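Local structure of Polyphosphate:AMP phosphotransferase (Pseudomonas aeruginosa PAO1, 3CZP) at residues F42-L47 against E231-A236; A117-H122 against S179-K184. The protein transfers phosphate from inorganic polyphosphate to AMP to make ADP, using magnesium, and converts GMP to GDP less efficiently. All coordinates share one frame; numbering follows the deposited sequence.

Overall arrangement
Both contacts belong to the N-terminal of two fused PPK2 domains, the one that seems to be catalytically inactive and may serve dimerization. They illustrate how a P-loop kinase fold packs its helices and loops about a parallel five-stranded sheet. Interaction 1 sets the start of the central strand 44-50 against helix 218-238, which follows strand 210-214. Interaction 2 joins the end of helix 110-119 to the loop that leads into helix 186-203. Their centres lie 31 Å apart and their nearest atoms about 14 Å, without touching. Along the chain, 117-122 and 179-184 are nested within the long excursion that 42-47 and 231-236 close.

Interaction 1 of 2, residues F42-L47 against E231-A236; sequences FPVIIL and EGLQAA
F42, V44, L233 and A236 meet almost entirely through apolar side-chain carbons. One methyl of L233, CD1, serves two partners: it touches V44 CG2 at 3.8 Å and comes within 4.1 Å of F42 CE1, where it lies at the edge of the ring, near its plane. The methyl of A236, one helical turn further on, approaches the end of the same ring obliquely, with CB 3.8 Å from F42 CZ. The phenyl group is carried to the helix by a chi1 of 62°, which places CG between the backbone N and the carbonyl carbon. The CA-CB bond of L233 does not aim straight at the strand, but with CG anti to the backbone N (chi1 -165°) the end of the side chain comes nearer and crosses V44 at about a right angle. Around this first shell, L36 of helix 15-39 touches F42, V44 and L233, while L148 adds a contact to L233 from the neighbouring strand 148-155. The backbone of V44 is hydrogen-bonded to R102 and G104, fixing the strand from which its side chain projects. Helix 218-238 thus closes over the beginning of the central strand, the layering of helix on parallel sheet characteristic of the P-loop NTPase alpha/beta fold.

Interaction 2 of 2, residues A117-H122 against S179-K184; sequences ARVEGH and SPLDWK
The side-chain torsions of V119, E120 and L181 turn their ends toward one another. V119 holds CG1 anti to its backbone N (chi1 168°), L181 has CG anti to its carbonyl carbon (chi1 -68°), and E120 shares that last arrangement before bending again at chi2. The helix carrying V119 closes in a Schellman motif: G121, with positive phi, gives its N to R118 O, and H122 N reaches back to A117 O at 2.7 Å. This end of helix 110-119 meets the loop preceding helix 186-203 in the P-loop NTPase-like domain.

L181 CD2 does the touching on the loop side. It reaches V119 CG1 at 3.8 Å, the two side chains crossing at a slant, while E120 runs past L181 in the opposite direction. The bent glutamate lays its aliphatic part as well as its carboxylate against the methyl, with E120 CG 3.6 Å from L181 CD2. E120 OE2 is closer still to L181 CD2, at 3.2 Å, a close van der Waals approach to a methyl. E120 CB also lies over one face of the H122 ring, offset toward the rim. Beyond the two segments, F192 of helix 186-203 touches both V119 and L181, and Y116, earlier in helix 110-119, also packs on L181, so the buried leucine sits between that helix and helix 186-203.

The loop has its own internal ties. D182 OD1 accepts from K184 N at 2.9 Å, forming an Asx turn; the donor meets the anti side of the carboxylate, 34° out of its plane. The S179 hydroxyl oxygen accepts two N-H groups: a weak bond from L181 N, and one from W183 NE1, whose 3.1 Å span to S179 OG lies almost exactly in the indole plane.

Interaction 1 of 2, residues F42-L47 against E231-A236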
loop_
_atom_site.group_PDB
_atom_site.type_symbol
_atom_site.label_atom_id
_atom_site.label_comp_id
_atom_site.label_asym_id
_atom_site.label_seq_id
_atom_site.Cartn_x
_atom_site.Cartn_y
_atom_site.Cartn_z
ATOM N N PHE A 42 -3.592 -5.270 -18.959
ATOM C CA PHE A 42 -4.833 -5.364 -18.295
ATOM C C PHE A 42 -4.756 -6.450 -17.217
ATOM O O PHE A 42 -3.931 -7.364 -17.289
ATOM C CB PHE A 42 -6.009 -5.641 -19.285
ATOM C CG PHE A 42 -5.881 -6.951 -20.033
ATOM C CD1 PHE A 42 -6.383 -8.126 -19.497
ATOM C CD2 PHE A 42 -5.270 -7.000 -21.291
ATOM C CE1 PHE A 42 -6.279 -9.379 -20.190
ATOM C CE2 PHE A 42 -5.146 -8.257 -21.972
ATOM C CZ PHE A 42 -5.642 -9.454 -21.384
ATOM N N PRO A 43 -5.579 -6.314 -16.208
ATOM C CA PRO A 43 -5.712 -7.288 -15.148
ATOM C C PRO A 43 -6.688 -8.370 -15.479
ATOM O O PRO A 43 -7.611 -8.155 -16.272
ATOM C CB PRO A 43 -6.290 -6.453 -14.011
ATOM C CG PRO A 43 -7.129 -5.491 -14.632
ATOM C CD PRO A 43 -6.389 -5.125 -15.924
ATOM N N VAL A 44 -6.531 -9.512 -14.812
ATOM C CA VAL A 44 -7.527 -10.545 -14.847
ATOM C C VAL A 44 -8.107 -10.769 -13.458
ATOM O O VAL A 44 -7.386 -10.917 -12.522
ATOM C CB VAL A 44 -6.954 -11.861 -15.395
ATOM C CG1 VAL A 44 -8.049 -12.980 -15.373
ATOM C CG2 VAL A 44 -6.494 -11.627 -16.770
ATOM N N ILE A 45 -9.440 -10.695 -13.351
ATOM C CA ILE A 45 -10.099 -10.928 -12.090
ATOM C C ILE A 45 -11.079 -12.072 -12.233
ATOM O O ILE A 45 -11.902 -12.080 -13.157
ATOM C CB ILE A 45 -10.867 -9.652 -11.587
ATOM C CG1 ILE A 45 -9.892 -8.490 -11.533
ATOM C CG2 ILE A 45 -11.676 -9.988 -10.206
ATOM C CD1 ILE A 45 -10.580 -7.067 -11.402
ATOM N N ILE A 46 -10.997 -13.007 -11.306
ATOM C CA ILE A 46 -11.841 -14.190 -11.285
ATOM C C ILE A 46 -12.584 -14.266 -9.951
ATOM O O ILE A 46 -11.979 -14.327 -8.925
ATOM C CB ILE A 46 -11.004 -15.504 -11.488
ATOM C CG1 ILE A 46 -10.133 -15.450 -12.781
ATOM C CG2 ILE A 46 -11.894 -16.722 -11.400
ATOM C CD1 ILE A 46 -9.021 -16.597 -12.856
ATOM N N LEU A 47 -13.914 -14.187 -10.015
ATOM C CA LEU A 47 -14.796 -14.373 -8.846
ATOM C C LEU A 47 -15.296 -15.803 -8.763
ATOM O O LEU A 47 -15.666 -16.415 -9.764
ATOM C CB LEU A 47 -15.950 -13.405 -8.876
ATOM C CG LEU A 47 -15.687 -11.909 -9.201
ATOM C CD1 LEU A 47 -17.018 -11.102 -9.084
ATOM C CD2 LEU A 47 -14.523 -11.326 -8.414
ATOM N N GLU A 231 -10.212 -19.465 -23.203
ATOM C CA GLU A 231 -10.906 -18.814 -24.307
ATOM C C GLU A 231 -10.972 -17.326 -24.114
ATOM O O GLU A 231 -10.664 -16.542 -25.039
ATOM C CB GLU A 231 -12.326 -19.370 -24.432
ATOM C CG GLU A 231 -13.039 -18.947 -25.685
ATOM C CD GLU A 231 -14.389 -19.663 -25.864
ATOM O OE1 GLU A 231 -14.616 -20.755 -25.238
ATOM O OE2 GLU A 231 -15.219 -19.141 -26.651
ATOM N N GLY A 232 -11.395 -16.930 -22.919
ATOM C CA GLY A 232 -11.540 -15.512 -22.567
ATOM C C GLY A 232 -10.204 -14.782 -22.585
ATOM O O GLY A 232 -10.113 -13.685 -23.084
ATOM N N LEU A 233 -9.155 -15.399 -22.051
ATOM C CA LEU A 233 -7.850 -14.804 -22.035
ATOM C C LEU A 233 -7.192 -14.714 -23.409
ATOM O O LEU A 233 -6.670 -13.657 -23.766
ATOM C CB LEU A 233 -6.980 -15.562 -21.020
ATOM C CG LEU A 233 -5.680 -14.927 -20.555
ATOM C CD1 LEU A 233 -5.801 -13.494 -20.051
ATOM C CD2 LEU A 233 -5.031 -15.833 -19.497
ATOM N N GLN A 234 -7.286 -15.774 -24.219
ATOM C CA GLN A 234 -6.755 -15.732 -25.594
ATOM C C GLN A 234 -7.430 -14.596 -26.395
ATOM O O GLN A 234 -6.748 -13.830 -27.039
ATOM C CB GLN A 234 -6.903 -17.108 -26.268
ATOM C CG GLN A 234 -5.981 -18.196 -25.664
ATOM C CD GLN A 234 -6.003 -19.483 -26.448
ATOM O OE1 GLN A 234 -7.030 -19.863 -27.014
ATOM N NE2 GLN A 234 -4.879 -20.177 -26.467
ATOM N N ALA A 235 -8.753 -14.468 -26.301
ATOM C CA ALA A 235 -9.508 -13.426 -27.017
ATOM C C ALA A 235 -9.048 -12.042 -26.633
ATOM O O ALA A 235 -8.820 -11.186 -27.499
ATOM C CB ALA A 235 -11.024 -13.547 -26.734
ATOM N N ALA A 236 -8.940 -11.824 -25.320
ATOM C CA ALA A 236 -8.542 -10.549 -24.784
ATOM C C ALA A 236 -7.117 -10.248 -25.169
ATOM O O ALA A 236 -6.824 -9.137 -25.507
ATOM C CB ALA A 236 -8.725 -10.525 -23.241
#

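Interaction 2 of 2, residues A117-H122 against S179-K184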
loop_
_atom_site.group_PDB
_atom_site.type_symbol
_atom_site.label_atom_id
_atom_site.label_comp_id
_atom_site.label_asym_id
_atom_site.label_seq_id
_atom_site.Cartn_x
_atom_site.Cartn_y
_atom_site.Cartn_z
ATOM N N ALA A 117 -25.788 -11.892 3.607
ATOM C CA ALA A 117 -26.492 -10.871 4.367
ATOM C C ALA A 117 -28.039 -11.020 4.241
ATOM O O ALA A 117 -28.806 -11.013 5.256
ATOM C CB ALA A 117 -25.992 -9.429 3.935
ATOM N N ARG A 118 -28.475 -11.322 3.027
ATOM C CA ARG A 118 -29.913 -11.470 2.717
ATOM C C ARG A 118 -30.448 -12.788 3.233
ATOM O O ARG A 118 -31.460 -12.807 3.932
ATOM C CB ARG A 118 -30.124 -11.295 1.228
ATOM C CG ARG A 118 -31.526 -11.151 0.755
ATOM C CD ARG A 118 -32.123 -9.939 1.323
ATOM N NE ARG A 118 -33.513 -9.829 1.066
ATOM C CZ ARG A 118 -34.473 -10.083 1.955
ATOM N NH1 ARG A 118 -34.181 -10.542 3.181
ATOM N NH2 ARG A 118 -35.742 -9.891 1.583
ATOM N N VAL A 119 -29.734 -13.883 2.967
ATOM C CA VAL A 119 -30.170 -15.199 3.389
ATOM C C VAL A 119 -30.297 -15.253 4.913
ATOM O O VAL A 119 -31.215 -15.848 5.433
ATOM C CB VAL A 119 -29.235 -16.329 2.883
ATOM C CG1 VAL A 119 -29.550 -17.668 3.603
ATOM C CG2 VAL A 119 -29.335 -16.466 1.312
ATOM N N GLU A 120 -29.415 -14.545 5.614
ATOM C CA GLU A 120 -29.424 -14.481 7.074
ATOM C C GLU A 120 -30.362 -13.434 7.668
ATOM O O GLU A 120 -30.546 -13.373 8.886
ATOM C CB GLU A 120 -28.012 -14.221 7.556
ATOM C CG GLU A 120 -27.100 -15.416 7.370
ATOM C CD GLU A 120 -27.430 -16.513 8.371
ATOM O OE1 GLU A 120 -27.035 -16.408 9.549
ATOM O OE2 GLU A 120 -28.117 -17.474 7.998
ATOM N N GLY A 121 -30.957 -12.619 6.814
ATOM C CA GLY A 121 -31.858 -11.574 7.269
ATOM C C GLY A 121 -31.192 -10.342 7.840
ATOM O O GLY A 121 -31.854 -9.539 8.495
ATOM N N HIS A 122 -29.906 -10.149 7.564
ATOM C CA HIS A 122 -29.224 -8.946 8.011
ATOM C C HIS A 122 -29.632 -7.704 7.222
ATOM O O HIS A 122 -29.650 -6.638 7.779
ATOM C CB HIS A 122 -27.730 -9.118 7.981
ATOM C CG HIS A 122 -27.271 -10.269 8.811
ATOM N ND1 HIS A 122 -26.049 -10.876 8.640
ATOM C CD2 HIS A 122 -27.897 -10.948 9.805
ATOM C CE1 HIS A 122 -25.947 -11.886 9.491
ATOM N NE2 HIS A 122 -27.054 -11.953 10.204
ATOM N N SER A 179 -17.892 -22.151 5.492
ATOM C CA SER A 179 -19.049 -21.259 5.253
ATOM C C SER A 179 -19.774 -20.865 6.554
ATOM O O SER A 179 -19.965 -21.707 7.436
ATOM C CB SER A 179 -20.056 -21.903 4.291
ATOM O OG SER A 179 -21.180 -21.045 4.087
ATOM N N PRO A 180 -20.170 -19.581 6.680
ATOM C CA PRO A 180 -20.945 -19.149 7.858
ATOM C C PRO A 180 -22.430 -19.605 7.865
ATOM O O PRO A 180 -23.079 -19.557 8.925
ATOM C CB PRO A 180 -20.816 -17.621 7.825
ATOM C CG PRO A 180 -20.545 -17.277 6.407
ATOM C CD PRO A 180 -19.899 -18.467 5.750
ATOM N N LEU A 181 -22.936 -20.054 6.706
ATOM C CA LEU A 181 -24.305 -20.617 6.582
ATOM C C LEU A 181 -24.342 -22.126 6.892
ATOM O O LEU A 181 -23.392 -22.860 6.561
ATOM C CB LEU A 181 -24.869 -20.405 5.160
ATOM C CG LEU A 181 -25.209 -19.005 4.643
ATOM C CD1 LEU A 181 -25.584 -19.095 3.165
ATOM C CD2 LEU A 181 -26.320 -18.333 5.471
ATOM N N ASP A 182 -25.439 -22.576 7.516
ATOM C CA ASP A 182 -25.659 -24.005 7.805
ATOM C C ASP A 182 -26.378 -24.629 6.623
ATOM O O ASP A 182 -27.601 -24.588 6.533
ATOM C CB ASP A 182 -26.487 -24.199 9.092
ATOM C CG ASP A 182 -26.656 -25.684 9.488
ATOM O OD1 ASP A 182 -26.317 -26.598 8.697
ATOM O OD2 ASP A 182 -27.131 -25.935 10.616
ATOM N N TRP A 183 -25.604 -25.229 5.745
ATOM C CA TRP A 183 -26.140 -25.821 4.555
ATOM C C TRP A 183 -26.948 -27.102 4.797
ATOM O O TRP A 183 -27.576 -27.592 3.898
ATOM C CB TRP A 183 -25.029 -26.009 3.537
ATOM C CG TRP A 183 -24.507 -24.722 2.984
ATOM C CD1 TRP A 183 -23.553 -23.946 3.508
ATOM C CD2 TRP A 183 -24.943 -24.074 1.801
ATOM N NE1 TRP A 183 -23.353 -22.859 2.742
ATOM C CE2 TRP A 183 -24.198 -22.915 1.672
ATOM C CE3 TRP A 183 -25.894 -24.365 0.842
ATOM C CZ2 TRP A 183 -24.379 -22.046 0.636
ATOM C CZ3 TRP A 183 -26.059 -23.515 -0.178
ATOM C CH2 TRP A 183 -25.307 -22.373 -0.283
ATOM N N LYS A 184 -26.943 -27.614 6.025
ATOM C CA LYS A 184 -27.775 -28.764 6.408
ATOM C C LYS A 184 -29.264 -28.425 6.430
ATOM O O LYS A 184 -30.110 -29.275 6.173
ATOM C CB LYS A 184 -27.389 -29.316 7.780
ATOM C CG LYS A 184 -26.035 -29.949 7.862
ATOM C CD LYS A 184 -25.702 -30.456 9.261
ATOM C CE LYS A 184 -24.318 -31.107 9.247
ATOM N NZ LYS A 184 -23.895 -31.612 10.574
#